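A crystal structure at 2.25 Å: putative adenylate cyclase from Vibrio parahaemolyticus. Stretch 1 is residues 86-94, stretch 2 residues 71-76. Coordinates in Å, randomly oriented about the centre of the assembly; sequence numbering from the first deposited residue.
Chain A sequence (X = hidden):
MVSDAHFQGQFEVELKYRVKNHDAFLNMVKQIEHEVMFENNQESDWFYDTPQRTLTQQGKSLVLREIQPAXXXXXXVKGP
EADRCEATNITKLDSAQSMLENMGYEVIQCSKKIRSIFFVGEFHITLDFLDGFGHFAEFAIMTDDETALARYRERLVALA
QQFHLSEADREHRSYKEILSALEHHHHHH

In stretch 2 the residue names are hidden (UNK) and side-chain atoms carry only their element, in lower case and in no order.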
ATOM      1  N   GLU A  86       4.564 -10.565   5.475  1.00 22.58           N
ATOM      2  CA  GLU A  86       4.881  -9.651   4.396  1.00 22.68           C
ATOM      3  C   GLU A  86       4.289  -8.281   4.685  1.00 20.81           C
ATOM      4  O   GLU A  86       3.249  -8.158   5.330  1.00 20.78           O
ATOM      5  CB  GLU A  86       4.363 -10.203   3.068  1.00 35.03           C
ATOM      6  CG  GLU A  86       4.920 -11.581   2.750  1.00 37.65           C
ATOM      7  CD  GLU A  86       4.595 -12.040   1.344  1.00 40.37           C
ATOM      8  OE1 GLU A  86       5.084 -11.408   0.383  1.00 41.38           O
ATOM      9  OE2 GLU A  86       3.851 -13.031   1.201  1.00 43.10           O
ATOM     10  N   ALA A  87       4.970  -7.251   4.214  1.00 18.22           N
ATOM     11  CA  ALA A  87       4.516  -5.899   4.443  1.00 18.47           C
ATOM     12  C   ALA A  87       5.089  -4.940   3.427  1.00 16.05           C
ATOM     13  O   ALA A  87       5.978  -5.277   2.655  1.00 16.45           O
ATOM     14  CB  ALA A  87       4.938  -5.453   5.824  1.00 13.45           C
ATOM     15  N   THR A  88       4.553  -3.730   3.443  1.00 15.72           N
ATOM     16  CA  THR A  88       5.041  -2.666   2.596  1.00 14.93           C
ATOM     17  C   THR A  88       4.547  -1.386   3.224  1.00 12.99           C
ATOM     18  O   THR A  88       3.448  -1.344   3.771  1.00 13.39           O
ATOM     19  CB  THR A  88       4.505  -2.747   1.154  1.00 24.35           C
ATOM     20  OG1 THR A  88       5.041  -1.656   0.397  1.00 28.23           O
ATOM     21  CG2 THR A  88       2.990  -2.652   1.130  1.00 25.85           C
ATOM     22  N   ASN A  89       5.367  -0.348   3.170  1.00 14.68           N
ATOM     23  CA  ASN A  89       4.963   0.942   3.706  1.00 15.79           C
ATOM     24  C   ASN A  89       3.941   1.547   2.730  1.00 15.45           C
ATOM     25  O   ASN A  89       3.985   1.273   1.522  1.00 11.55           O
ATOM     26  CB  ASN A  89       6.183   1.856   3.844  1.00 19.76           C
ATOM     27  CG  ASN A  89       7.123   1.408   4.959  1.00 24.76           C
ATOM     28  OD1 ASN A  89       6.964   1.796   6.114  1.00 28.57           O
ATOM     29  ND2 ASN A  89       8.093   0.572   4.617  1.00 23.99           N
ATOM     30  N   ILE A  90       3.013   2.334   3.266  1.00 15.09           N
ATOM     31  CA  ILE A  90       1.988   3.003   2.464  1.00 16.29           C
ATOM     32  C   ILE A  90       1.984   4.453   2.920  1.00 16.85           C
ATOM     33  O   ILE A  90       2.292   4.738   4.080  1.00 19.65           O
ATOM     34  CB  ILE A  90       0.574   2.381   2.682  1.00 13.23           C
ATOM     35  CG1 ILE A  90       0.215   2.382   4.174  1.00 11.63           C
ATOM     36  CG2 ILE A  90       0.535   0.943   2.138  1.00  8.23           C
ATOM     37  CD1 ILE A  90      -1.188   1.833   4.462  1.00  9.26           C
ATOM     38  N   THR A  91       1.649   5.369   2.016  1.00 14.87           N
ATOM     39  CA  THR A  91       1.629   6.789   2.358  1.00 14.04           C
ATOM     40  C   THR A  91       0.264   7.307   2.815  1.00 14.47           C
ATOM     41  O   THR A  91       0.191   8.259   3.583  1.00 15.65           O
ATOM     42  CB  THR A  91       2.108   7.649   1.175  1.00 14.63           C
ATOM     43  OG1 THR A  91       1.310   7.352   0.021  1.00 16.56           O
ATOM     44  CG2 THR A  91       3.578   7.353   0.865  1.00 16.33           C
ATOM     45  N   LYS A  92      -0.815   6.682   2.360  1.00 16.33           N
ATOM     46  CA  LYS A  92      -2.159   7.127   2.745  1.00 18.47           C
ATOM     47  C   LYS A  92      -2.939   6.029   3.453  1.00 15.79           C
ATOM     48  O   LYS A  92      -3.526   5.158   2.816  1.00 15.37           O
ATOM     49  CB  LYS A  92      -2.939   7.590   1.512  1.00 31.34           C
ATOM     50  CG  LYS A  92      -2.322   8.776   0.795  1.00 36.24           C
ATOM     51  CD  LYS A  92      -3.092   9.117  -0.473  1.00 39.73           C
ATOM     52  CE  LYS A  92      -2.417  10.248  -1.231  1.00 43.41           C
ATOM     53  NZ  LYS A  92      -1.007   9.910  -1.596  1.00 46.26           N
ATOM     54  N   LEU A  93      -2.951   6.087   4.776  1.00 13.99           N
ATOM     55  CA  LEU A  93      -3.647   5.097   5.586  1.00 14.04           C
ATOM     56  C   LEU A  93      -5.149   5.080   5.336  1.00 11.94           C
ATOM     57  O   LEU A  93      -5.755   4.008   5.209  1.00 12.34           O
ATOM     58  CB  LEU A  93      -3.385   5.369   7.071  1.00 14.17           C
ATOM     59  CG  LEU A  93      -4.198   4.525   8.044  1.00 14.81           C
ATOM     60  CD1 LEU A  93      -3.809   3.055   7.903  1.00 10.91           C
ATOM     61  CD2 LEU A  93      -3.957   5.027   9.461  1.00 15.77           C
ATOM     62  N   ASP A  94      -5.754   6.262   5.278  1.00 15.12           N
ATOM     63  CA  ASP A  94      -7.191   6.347   5.052  1.00 18.09           C
ATOM     64  C   ASP A  94      -7.558   5.764   3.682  1.00 17.99           C
ATOM     65  O   ASP A  94      -8.566   5.075   3.538  1.00 19.15           O
ATOM     66  CB  ASP A  94      -7.676   7.800   5.168  1.00 47.09           C
ATOM     67  CG  ASP A  94      -6.716   8.795   4.540  1.00 52.26           C
ATOM     68  OD1 ASP A  94      -5.867   8.383   3.718  1.00 55.43           O
ATOM     69  OD2 ASP A  94      -6.820   9.998   4.867  1.00 52.87           O
ATOM     70  N   UNK A  71       5.165   8.447  12.097  1.00 17.07           N
ATOM     71  CA  UNK A  71       4.523   8.527  10.800  1.00 18.10           C
ATOM     72  C   UNK A  71       4.769   7.292   9.957  1.00 16.41           C
ATOM     73  O   UNK A  71       4.794   7.366   8.731  1.00 15.59           O
ATOM     74  N   UNK A  72       4.957   6.152  10.615  1.00 12.46           N
ATOM     75  CA  UNK A  72       5.192   4.900   9.912  1.00 12.54           C
ATOM     76  C   UNK A  72       3.831   4.269   9.705  1.00 11.40           C
ATOM     77  O   UNK A  72       3.050   4.144  10.651  1.00 11.13           O
ATOM     78  c   UNK A  72       6.111   3.950  10.733  1.00 16.46           C
ATOM     79  c   UNK A  72       7.534   4.508  10.755  1.00 17.34           C
ATOM     80  c   UNK A  72       8.489   3.730  11.653  1.00 17.57           C
ATOM     81  c   UNK A  72       6.116   2.559  10.135  1.00 16.26           C
ATOM     82  N   UNK A  73       3.548   3.884   8.465  1.00  9.60           N
ATOM     83  CA  UNK A  73       2.257   3.298   8.115  1.00  9.85           C
ATOM     84  C   UNK A  73       2.486   2.062   7.269  1.00  8.21           C
ATOM     85  O   UNK A  73       3.176   2.115   6.250  1.00  6.48           O
ATOM     86  c   UNK A  73       0.425   6.693   7.516  1.00 18.63           C
ATOM     87  c   UNK A  73       1.370   7.412   6.577  1.00 18.37           C
ATOM     88  n   UNK A  73       0.818   8.744   6.189  1.00 20.67           N
ATOM     89  c   UNK A  73       1.416   4.339   7.367  1.00 14.16           C
ATOM     90  c   UNK A  73       1.111   5.544   8.241  1.00 16.61           C
ATOM     91  N   UNK A  74       1.905   0.949   7.690  1.00  9.10           N
ATOM     92  CA  UNK A  74       2.120  -0.302   6.986  1.00 11.24           C
ATOM     93  C   UNK A  74       0.877  -1.083   6.634  1.00 10.10           C
ATOM     94  O   UNK A  74      -0.152  -0.965   7.274  1.00  8.68           O
ATOM     95  c   UNK A  74       3.031  -1.211   7.825  1.00 12.60           C
ATOM     96  c   UNK A  74       5.438  -1.054   7.142  1.00 12.53           C
ATOM     97  c   UNK A  74       4.828  -1.234   9.564  1.00 15.41           C
ATOM     98  c   UNK A  74       4.417  -0.673   8.212  1.00 14.11           C
ATOM     99  N   UNK A  75       1.011  -1.883   5.589  1.00 13.82           N
ATOM    100  CA  UNK A  75      -0.035  -2.779   5.131  1.00 13.11           C
ATOM    101  C   UNK A  75       0.660  -4.118   5.397  1.00 11.78           C
ATOM    102  O   UNK A  75       1.741  -4.375   4.871  1.00 14.00           O
ATOM    103  c   UNK A  75      -0.488  -3.151   0.421  1.00  9.35           C
ATOM    104  c   UNK A  75      -2.098  -5.452  -0.013  1.00 13.35           C
ATOM    105  c   UNK A  75      -0.321  -2.518   3.641  1.00 10.73           C
ATOM    106  c   UNK A  75      -1.040  -3.608   2.926  1.00  8.58           C
ATOM    107  c   UNK A  75      -1.804  -4.597   3.475  1.00  7.35           C
ATOM    108  c   UNK A  75      -1.064  -3.819   1.515  1.00  8.21           C
ATOM    109  n   UNK A  75      -2.298  -5.415   2.492  1.00  9.92           N
ATOM    110  c   UNK A  75      -1.521  -4.782  -1.065  1.00 11.76           C
ATOM    111  c   UNK A  75      -0.720  -3.639  -0.858  1.00  9.23           C
ATOM    112  c   UNK A  75      -1.860  -4.958   1.275  1.00  7.75           C
ATOM    113  N   UNK A  76       0.055  -4.950   6.240  1.00  9.33           N
ATOM    114  CA  UNK A  76       0.661  -6.228   6.633  1.00  9.07           C
ATOM    115  C   UNK A  76      -0.192  -7.467   6.470  1.00  9.22           C
ATOM    116  O   UNK A  76      -1.396  -7.444   6.722  1.00 13.56           O
ATOM    117  c   UNK A  76       1.883  -7.462   8.483  1.00  8.90           C
ATOM    118  c   UNK A  76       1.037  -6.235   8.150  1.00 12.29           C
ATOM    119  c   UNK A  76       2.927  -4.603   7.785  1.00 13.51           C
ATOM    120  c   UNK A  76       1.718  -4.930   8.552  1.00 13.49           C
TER
HETATM  121  O   HOH W   1       6.028   4.454   6.617  1.00 19.35           O
HETATM  122  O   HOH W   2      -1.960   8.629   5.836  1.00 22.94           O

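Position 71 carries no side-chain atoms beyond its backbone and touches nothing on stretch 1. Its phi of 80° is a conformation that favours glycine, and the residue is Gly71, lying just before the strand.

Position 72 opens the strand with four carbons, forked at the first, one arm being two carbons long. That beta-branched pattern is isoleucine. Ile72 makes only a loose contact, its CG2 lying 4.2 Å from OD1 of Asn89.

At position 73 four carbons run in a row and end in a nitrogen, an unbranched chain that identifies Lys73. Its NZ donates a hydrogen bond to O of Thr91 at 2.7 Å, so the ammonium group meets a backbone carbonyl in the loop beyond the partner strand. Along the way CD passes 4.1 Å from CB of Leu93. A water links NZ of Lys73 (2.8 Å) to N of Leu93 (2.9 Å), accepting from both. The backbone is equally engaged: N of Ile90 donates to O of Lys73 at 3.0 Å, and a second water accepts from N of Lys73 (3.1 Å) while donating to OD1 of Asn89 (2.9 Å).

Position 74 has four carbons forked at the second, hence Leu74. It pairs with Asn89 without backbone hydrogen bonds, and the two side chains share a face of the sheet, CD2 of Leu74 coming within 3.4 Å of OD1 of Asn89.

Position 75 shows one carbon leading to fused five- and six-membered rings holding eight carbons and one nitrogen, which can only be tryptophan. CE3 of Trp75 lies 3.6 Å from CG2 of Thr88, which approaches the ring obliquely, while CB packs 3.9 Å from CG2 of Ile90.

Position 76 again has four carbons forked at the first, with one arm of two carbons: Ile76. It pairs with Ala87, and its side chain lies on the same face as that residue, Leu74 and Asn89.

The contact is an antiparallel pairing of strands 86-89 and 72-76. Thr88 and Trp75 form its hydrogen-bonded pair, with N of Trp75 donating to O of Thr88 at 3.1 Å and N of Thr88 to O of Trp75 at 3.2 Å. Between such rungs the alpha carbons come close enough for CA-H...O contacts, as from CA of Asn89 to O of Lys73 at 3.3 Å. Alternation along the strands puts Thr88 and Trp75 together on the other face, and Lys73 extends the attachment past the end of strand 86-89.

Stretch 2 (71-76) GIKLWI
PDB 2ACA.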